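Putative periplasmic or exported protein (Salmonella enterica subsp. enterica serovar Typhimurium, PDB 4GQZ) binds copper in the periplasm and probably contributes to the copper resistance of the bacterium. Local coordinates at residues K93-K98 / G118-W123; T131-V134 / K139-S142; H143-S148 / T153-L158. All coordinates share one frame; numbering follows the deposited sequence.

The three contacts belong to the C-terminal half of the chain, where two beta sheets pack together. Contact 1 spans the sheets, contact 2 pairs the two strands of a hairpin in the sheet of strand 94-101, and contact 3 joins the outer hairpin strand, 139-146, to the chain around strand 154-155. Centres lie about 10 Å apart for contacts 1 and 2, 11 Å for contacts 2 and 3, and 13 Å for contacts 1 and 3. Leu132 connects all three: its CD1 lies 3.7 Å from Val97 CG1, and its CD2 3.7 Å from Leu155 CD2. The disulfide from Cys78 to Cys154 of contact 3 also reaches contact 1, with Phe119 CE2 3.7 Å from Cys154 SG.

Contact 1 (K93-K98 / G118-W123); sequences KPFTVK and GFIGVW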
loop_
_atom_site.group_PDB
_atom_site.type_symbol
_atom_site.label_atom_id
_atom_site.label_comp_id
_atom_site.label_asym_id
_atom_site.label_seq_id
_atom_site.Cartn_x
_atom_site.Cartn_y
_atom_site.Cartn_z
ATOM N N LYS B 93 -1.673 2.640 -27.132
ATOM C CA LYS B 93 -0.487 2.757 -27.966
ATOM C C LYS B 93 0.680 2.130 -27.226
ATOM O O LYS B 93 0.716 2.167 -26.011
ATOM C CB LYS B 93 -0.191 4.232 -28.285
ATOM C CG LYS B 93 -1.187 4.899 -29.261
ATOM C CD LYS B 93 -1.142 4.231 -30.625
ATOM C CE LYS B 93 -2.033 4.929 -31.660
ATOM N NZ LYS B 93 -1.501 6.268 -32.033
ATOM N N PRO B 94 1.630 1.535 -27.959
ATOM C CA PRO B 94 2.799 0.959 -27.293
ATOM C C PRO B 94 3.851 2.023 -27.059
ATOM O O PRO B 94 4.168 2.777 -27.974
ATOM C CB PRO B 94 3.301 -0.067 -28.314
ATOM C CG PRO B 94 2.912 0.504 -29.641
ATOM C CD PRO B 94 1.600 1.229 -29.400
ATOM N N PHE B 95 4.381 2.096 -25.848
ATOM C CA PHE B 95 5.440 3.056 -25.558
ATOM C C PHE B 95 6.654 2.353 -24.958
ATOM O O PHE B 95 6.529 1.269 -24.390
ATOM C CB PHE B 95 4.940 4.123 -24.577
ATOM C CG PHE B 95 3.869 5.016 -25.140
ATOM C CD1 PHE B 95 4.205 6.150 -25.863
ATOM C CD2 PHE B 95 2.524 4.720 -24.944
ATOM C CE1 PHE B 95 3.208 6.974 -26.387
ATOM C CE2 PHE B 95 1.529 5.533 -25.451
ATOM C CZ PHE B 95 1.866 6.664 -26.181
ATOM N N THR B 96 7.827 2.959 -25.098
ATOM C CA THR B 96 8.979 2.545 -24.309
ATOM C C THR B 96 9.165 3.542 -23.164
ATOM O O THR B 96 9.217 4.755 -23.384
ATOM C CB THR B 96 10.253 2.456 -25.162
ATOM O OG1 THR B 96 10.073 1.455 -26.171
ATOM C CG2 THR B 96 11.436 2.061 -24.304
ATOM N N VAL B 97 9.251 3.031 -21.940
ATOM C CA VAL B 97 9.231 3.886 -20.758
ATOM C C VAL B 97 10.496 3.676 -19.930
ATOM O O VAL B 97 10.826 2.538 -19.579
ATOM C CB VAL B 97 7.990 3.575 -19.887
ATOM C CG1 VAL B 97 8.000 4.400 -18.587
ATOM C CG2 VAL B 97 6.688 3.819 -20.686
ATOM N N LYS B 98 11.210 4.759 -19.629
ATOM C CA LYS B 98 12.385 4.655 -18.767
ATOM C C LYS B 98 12.334 5.662 -17.637
ATOM O O LYS B 98 12.148 6.854 -17.871
ATOM C CB LYS B 98 13.687 4.855 -19.554
ATOM C CG LYS B 98 14.929 4.662 -18.679
ATOM C CD LYS B 98 16.232 4.619 -19.490
ATOM C CE LYS B 98 16.531 5.947 -20.149
ATOM N NZ LYS B 98 17.728 5.835 -21.028
ATOM N N GLY B 118 -5.650 6.733 -22.250
ATOM C CA GLY B 118 -4.458 7.391 -22.767
ATOM C C GLY B 118 -3.309 7.553 -21.782
ATOM O O GLY B 118 -2.273 8.159 -22.113
ATOM N N PHE B 119 -3.472 7.010 -20.574
ATOM C CA PHE B 119 -2.411 7.125 -19.567
ATOM C C PHE B 119 -1.604 5.839 -19.410
ATOM O O PHE B 119 -2.024 4.759 -19.847
ATOM C CB PHE B 119 -3.000 7.533 -18.213
ATOM C CG PHE B 119 -3.352 8.989 -18.113
ATOM C CD1 PHE B 119 -4.544 9.479 -18.670
ATOM C CD2 PHE B 119 -2.506 9.873 -17.450
ATOM C CE1 PHE B 119 -4.884 10.831 -18.576
ATOM C CE2 PHE B 119 -2.834 11.231 -17.346
ATOM C CZ PHE B 119 -4.032 11.713 -17.917
ATOM N N ILE B 120 -0.429 5.982 -18.799
ATOM C CA ILE B 120 0.333 4.859 -18.265
ATOM C C ILE B 120 0.651 5.167 -16.809
ATOM O O ILE B 120 1.059 6.285 -16.493
ATOM C CB ILE B 120 1.666 4.686 -19.002
ATOM C CG1 ILE B 120 1.414 4.436 -20.496
ATOM C CG2 ILE B 120 2.463 3.547 -18.376
ATOM C CD1 ILE B 120 2.604 4.680 -21.375
ATOM N N GLY B 121 0.480 4.193 -15.919
ATOM C CA GLY B 121 0.833 4.396 -14.524
ATOM C C GLY B 121 2.071 3.609 -14.110
ATOM O O GLY B 121 2.240 2.458 -14.513
ATOM N N VAL B 122 2.964 4.233 -13.342
ATOM C CA VAL B 122 4.078 3.491 -12.755
ATOM C C VAL B 122 4.117 3.644 -11.244
ATOM O O VAL B 122 3.729 4.680 -10.703
ATOM C CB VAL B 122 5.441 3.914 -13.332
ATOM C CG1 VAL B 122 5.537 3.512 -14.795
ATOM C CG2 VAL B 122 5.646 5.423 -13.178
ATOM N N TRP B 123 4.608 2.612 -10.569
ATOM C CA TRP B 123 4.753 2.642 -9.125
ATOM C C TRP B 123 6.215 2.853 -8.770
ATOM O O TRP B 123 7.086 2.055 -9.137
ATOM C CB TRP B 123 4.225 1.339 -8.530
ATOM C CG TRP B 123 2.720 1.192 -8.670
ATOM C CD1 TRP B 123 2.041 0.495 -9.642
ATOM C CD2 TRP B 123 1.721 1.747 -7.805
ATOM N NE1 TRP B 123 0.687 0.589 -9.427
ATOM C CE2 TRP B 123 0.463 1.344 -8.305
ATOM C CE3 TRP B 123 1.770 2.547 -6.662
ATOM C CZ2 TRP B 123 -0.738 1.726 -7.701
ATOM C CZ3 TRP B 123 0.583 2.918 -6.059
ATOM C CH2 TRP B 123 -0.659 2.512 -6.584
#
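Phe95 and Val97 of strand 94-101 face Ile120 of strand 120-125 across the interior of a beta sandwich, the kind of fold expected of a member of the E-set clan. The two strands belong to different sheets. Within 93-98 and 118-123 the closest CA atoms, those of Phe95 and Ile120, are 9.1 Å apart, so side chains alone bridge the gap. Phe95 can be followed outward. Its CB already meets the end of Ile120, 4.0 Å from CD1, and CG lies equally far from that methyl. With CG anti to the carbonyl carbon (chi1 -66°), the ring lies beside the backbone N, and the branch on the Ile120 side makes the closest approach, CD2 standing 3.6 Å from Ile120 CD1. The methyl comes to the ring obliquely. On the other branch, CD1 turns to the neighbouring strand of its own sheet, 3.6 Å from Val134 CG1. The ring also meets that of Tyr136, with planes at about 45°.

Ile120 reaches this place through an extended chain: CD1 is anti to CA about the CB-CG1 bond (chi2 162°), which carries the methyl out between its two partners. Phe68 of strand 63-68 and Met112 of strand 111-113 also touch both Val97 and Ile120, closing the apolar interior around them. The contact is thus wholly hydrophobic and buried, joining the sheet of strand 94-101 to that of strand 120-125. Val97 supplies the second partner of the Ile120 methyl, its CG2 lying 4.2 Å from Ile120 CD1.

Contact 2 (T131-V134 / K139-S142); sequences TLEV and KTAS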
loop_
_atom_site.group_PDB
_atom_site.type_symbol
_atom_site.label_atom_id
_atom_site.label_comp_id
_atom_site.label_asym_id
_atom_site.label_seq_id
_atom_site.Cartn_x
_atom_site.Cartn_y
_atom_site.Cartn_z
ATOM N N THR B 131 14.154 11.407 -13.734
ATOM C CA THR B 131 13.703 11.755 -15.074
ATOM C C THR B 131 12.884 10.614 -15.627
ATOM O O THR B 131 13.243 9.448 -15.462
ATOM C CB THR B 131 14.890 12.025 -16.026
ATOM O OG1 THR B 131 15.682 13.101 -15.508
ATOM C CG2 THR B 131 14.402 12.408 -17.436
ATOM N N LEU B 132 11.776 10.952 -16.275
ATOM C CA LEU B 132 11.001 9.974 -17.030
ATOM C C LEU B 132 11.232 10.253 -18.512
ATOM O O LEU B 132 11.145 11.406 -18.946
ATOM C CB LEU B 132 9.508 10.115 -16.721
ATOM C CG LEU B 132 8.583 9.457 -17.755
ATOM C CD1 LEU B 132 8.700 7.951 -17.698
ATOM C CD2 LEU B 132 7.131 9.884 -17.598
ATOM N N GLU B 133 11.550 9.218 -19.284
ATOM C CA GLU B 133 11.627 9.371 -20.735
ATOM C C GLU B 133 10.657 8.407 -21.362
ATOM O O GLU B 133 10.522 7.267 -20.910
ATOM C CB GLU B 133 13.035 9.115 -21.279
ATOM C CG GLU B 133 13.116 9.315 -22.802
ATOM C CD GLU B 133 14.477 8.965 -23.390
ATOM O OE1 GLU B 133 15.356 8.516 -22.628
ATOM O OE2 GLU B 133 14.657 9.142 -24.619
ATOM N N VAL B 134 9.951 8.876 -22.384
ATOM C CA VAL B 134 8.990 8.052 -23.091
ATOM C C VAL B 134 9.350 8.109 -24.568
ATOM O O VAL B 134 9.833 9.135 -25.059
ATOM C CB VAL B 134 7.546 8.563 -22.856
ATOM C CG1 VAL B 134 6.545 7.740 -23.650
ATOM C CG2 VAL B 134 7.213 8.504 -21.385
ATOM N N LYS B 139 10.022 8.866 -31.847
ATOM C CA LYS B 139 9.896 10.167 -31.180
ATOM C C LYS B 139 10.032 10.006 -29.672
ATOM O O LYS B 139 9.658 8.968 -29.136
ATOM C CB LYS B 139 8.531 10.795 -31.486
ATOM C CG LYS B 139 8.238 11.019 -32.961
ATOM C CD LYS B 139 6.850 11.657 -33.128
ATOM C CE LYS B 139 6.012 10.940 -34.194
ATOM N NZ LYS B 139 6.644 10.953 -35.542
ATOM N N THR B 140 10.536 11.035 -28.992
ATOM C CA THR B 140 10.747 10.957 -27.545
ATOM C C THR B 140 10.250 12.182 -26.811
ATOM O O THR B 140 10.107 13.265 -27.386
ATOM C CB THR B 140 12.249 10.817 -27.159
ATOM O OG1 THR B 140 12.960 11.976 -27.607
ATOM C CG2 THR B 140 12.863 9.572 -27.770
ATOM N N ALA B 141 9.997 12.001 -25.519
ATOM C CA ALA B 141 9.729 13.122 -24.631
ATOM C C ALA B 141 10.346 12.782 -23.291
ATOM O O ALA B 141 10.465 11.607 -22.927
ATOM C CB ALA B 141 8.215 13.354 -24.477
ATOM N N SER B 142 10.745 13.794 -22.540
ATOM C CA SER B 142 11.194 13.519 -21.189
ATOM C C SER B 142 10.871 14.672 -20.250
ATOM O O SER B 142 10.617 15.803 -20.678
ATOM C CB SER B 142 12.686 13.169 -21.154
ATOM O OG SER B 142 13.482 14.295 -21.422
#
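The Glu133 carboxylate meets Thr140 through one oxygen, OE2, which lies 3.7 Å from the Thr140 methyl CG2; its other oxygen, OE1, has a long, weak ion pair with Lys98. Glu133 gets there by full extension, CG anti to the backbone N (chi1 -179°), and its chain runs along its own strand toward Thr140, CG passing 3.5 Å from Ala141 O. The remaining flat groups are peptides, and they knit strands 129-136 and 139-146 into an antiparallel beta hairpin. Val134 and Ala141 form a hydrogen-bonded pair: Val134 N gives to Ala141 O at 2.8 Å, and Ala141 N to Val134 O at 2.9 Å. Glu133 and Ser142 are the adjacent non-hydrogen-bonded pair, drawn in to 4.2 Å between CA atoms. Here CA-H...O contacts fill in, Ser142 CA lying 3.1 Å from Leu132 O.

The two faces of the hairpin differ. Glu133 and Ser142 share one, their CB atoms 4.1 Å apart. Val134 and Ala141 share the other, where Val134 packs on Phe68 and Pro70 and Ala141 on Leu160. The chemistry implies a division of labour: backbone bonds set the register, apolar side chains fix the inner face to the sandwich core, and the polar outer pair meets across the strands through carbon atoms.

Contact 3 (H143-S148 / T153-L158); sequences HAIATS and TCLTEL
His143 makes the polar link to Glu157. Its NE2 donates to Glu157 OE2 at 2.6 Å along a bent path, 143° at the hydrogen; the oxygen is met on its anti side, and ring and carboxylate are turned 53° from each other. The other ring nitrogen is used locally: ND1 donates to Ala144 O at 2.8 Å, nearly straight, reaching a lone pair in the carbonyl plane. Two bonds at separate edges thus fix the rotation of the imidazole. Glu157 is the centre of an inverse gamma turn, closed by a weak bond from Leu158 N to Thr156 O, which carries its extended side chain back to the histidine.

The apolar contacts gather around Leu155. Its CD1 sits over one face of the His143 ring, 3.9 Å from the centroid, a CH-pi contact; CG of His143, anti to the backbone N (chi1 -156°), brings the ring there. Its second methyl, CD2, lies 3.9 Å from Ile145 CG2, the two side chains crossing at about a right angle. Leu158 CD2 adds a touch at 4.0 Å from His143 CB.

These interactions join the second half of strand 139-146 to the chain that follows Cys154, itself tied by a disulfide to Cys78. With both nitrogens donating, one of them to a carboxylate, the imidazole is probably protonated and the link would then have ionic character.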
loop_
_atom_site.group_PDB
_atom_site.type_symbol
_atom_site.label_atom_id
_atom_site.label_comp_id
_atom_site.label_asym_id
_atom_site.label_seq_id
_atom_site.Cartn_x
_atom_site.Cartn_y
_atom_site.Cartn_z
ATOM N N HIS B 143 10.883 14.383 -18.961
ATOM C CA HIS B 143 10.500 15.383 -17.984
ATOM C C HIS B 143 11.040 15.013 -16.627
ATOM O O HIS B 143 11.135 13.839 -16.288
ATOM C CB HIS B 143 8.976 15.460 -17.916
ATOM C CG HIS B 143 8.458 16.769 -17.413
ATOM N ND1 HIS B 143 8.479 17.115 -16.079
ATOM C CD2 HIS B 143 7.876 17.804 -18.062
ATOM C CE1 HIS B 143 7.939 18.313 -15.930
ATOM N NE2 HIS B 143 7.563 18.752 -17.116
ATOM N N ALA B 144 11.408 16.022 -15.852
ATOM C CA ALA B 144 11.870 15.804 -14.506
ATOM C C ALA B 144 10.678 15.315 -13.705
ATOM O O ALA B 144 9.549 15.751 -13.935
ATOM C CB ALA B 144 12.405 17.109 -13.931
ATOM N N ILE B 145 10.910 14.384 -12.791
ATOM C CA ILE B 145 9.845 13.941 -11.916
ATOM C C ILE B 145 10.358 13.882 -10.487
ATOM O O ILE B 145 11.573 13.869 -10.237
ATOM C CB ILE B 145 9.297 12.556 -12.319
ATOM C CG1 ILE B 145 10.383 11.488 -12.195
ATOM C CG2 ILE B 145 8.681 12.596 -13.722
ATOM C CD1 ILE B 145 9.839 10.064 -12.192
ATOM N N ALA B 146 9.430 13.860 -9.541
ATOM C CA ALA B 146 9.801 13.660 -8.143
ATOM C C ALA B 146 8.656 12.948 -7.446
ATOM O O ALA B 146 7.525 13.006 -7.912
ATOM C CB ALA B 146 10.116 14.985 -7.470
ATOM N N THR B 147 8.948 12.259 -6.348
ATOM C CA THR B 147 7.924 11.458 -5.677
ATOM C C THR B 147 7.836 11.779 -4.182
ATOM O O THR B 147 7.661 10.891 -3.330
ATOM C CB THR B 147 8.173 9.953 -5.879
ATOM O OG1 THR B 147 9.491 9.638 -5.440
ATOM C CG2 THR B 147 8.046 9.572 -7.355
ATOM N N SER B 148 7.977 13.059 -3.863
ATOM C CA SER B 148 7.808 13.505 -2.489
ATOM C C SER B 148 6.316 13.678 -2.201
ATOM O O SER B 148 5.487 13.532 -3.100
ATOM C CB SER B 148 8.551 14.815 -2.266
ATOM O OG SER B 148 7.771 15.898 -2.733
ATOM N N THR B 153 0.713 13.698 -9.164
ATOM C CA THR B 153 0.560 12.314 -9.585
ATOM C C THR B 153 0.211 12.247 -11.067
ATOM O O THR B 153 0.074 11.159 -11.647
ATOM C CB THR B 153 -0.515 11.609 -8.744
ATOM O OG1 THR B 153 -1.788 12.271 -8.906
ATOM C CG2 THR B 153 -0.103 11.642 -7.286
ATOM N N CYS B 154 0.083 13.416 -11.686
ATOM C CA CYS B 154 -0.295 13.476 -13.083
ATOM C C CYS B 154 0.749 14.255 -13.872
ATOM O O CYS B 154 1.098 15.380 -13.511
ATOM C CB CYS B 154 -1.667 14.138 -13.219
ATOM S SG CYS B 154 -2.388 13.948 -14.840
ATOM N N LEU B 155 1.250 13.649 -14.944
ATOM C CA LEU B 155 2.252 14.288 -15.802
ATOM C C LEU B 155 1.730 14.288 -17.240
ATOM O O LEU B 155 1.625 13.224 -17.868
ATOM C CB LEU B 155 3.582 13.531 -15.710
ATOM C CG LEU B 155 4.684 13.993 -16.666
ATOM C CD1 LEU B 155 4.971 15.477 -16.487
ATOM C CD2 LEU B 155 5.946 13.179 -16.467
ATOM N N THR B 156 1.383 15.464 -17.766
ATOM C CA THR B 156 0.865 15.548 -19.133
ATOM C C THR B 156 1.807 16.321 -20.054
ATOM O O THR B 156 1.580 16.387 -21.261
ATOM C CB THR B 156 -0.534 16.203 -19.181
ATOM O OG1 THR B 156 -0.499 17.439 -18.461
ATOM C CG2 THR B 156 -1.590 15.294 -18.532
ATOM N N GLU B 157 2.866 16.889 -19.481
ATOM C CA GLU B 157 3.822 17.697 -20.247
ATOM C C GLU B 157 4.838 16.824 -20.975
ATOM O O GLU B 157 6.038 16.917 -20.726
ATOM C CB GLU B 157 4.557 18.688 -19.328
ATOM C CG GLU B 157 3.661 19.805 -18.758
ATOM C CD GLU B 157 4.343 20.636 -17.658
ATOM O OE1 GLU B 157 3.656 21.495 -17.056
ATOM O OE2 GLU B 157 5.558 20.444 -17.393
ATOM N N LEU B 158 4.358 15.967 -21.864
ATOM C CA LEU B 158 5.246 15.042 -22.564
ATOM C C LEU B 158 5.032 15.089 -24.064
ATOM O O LEU B 158 4.565 14.115 -24.645
ATOM C CB LEU B 158 5.026 13.605 -22.077
ATOM C CG LEU B 158 5.554 13.225 -20.693
ATOM C CD1 LEU B 158 5.044 11.832 -20.290
ATOM C CD2 LEU B 158 7.066 13.270 -20.673
#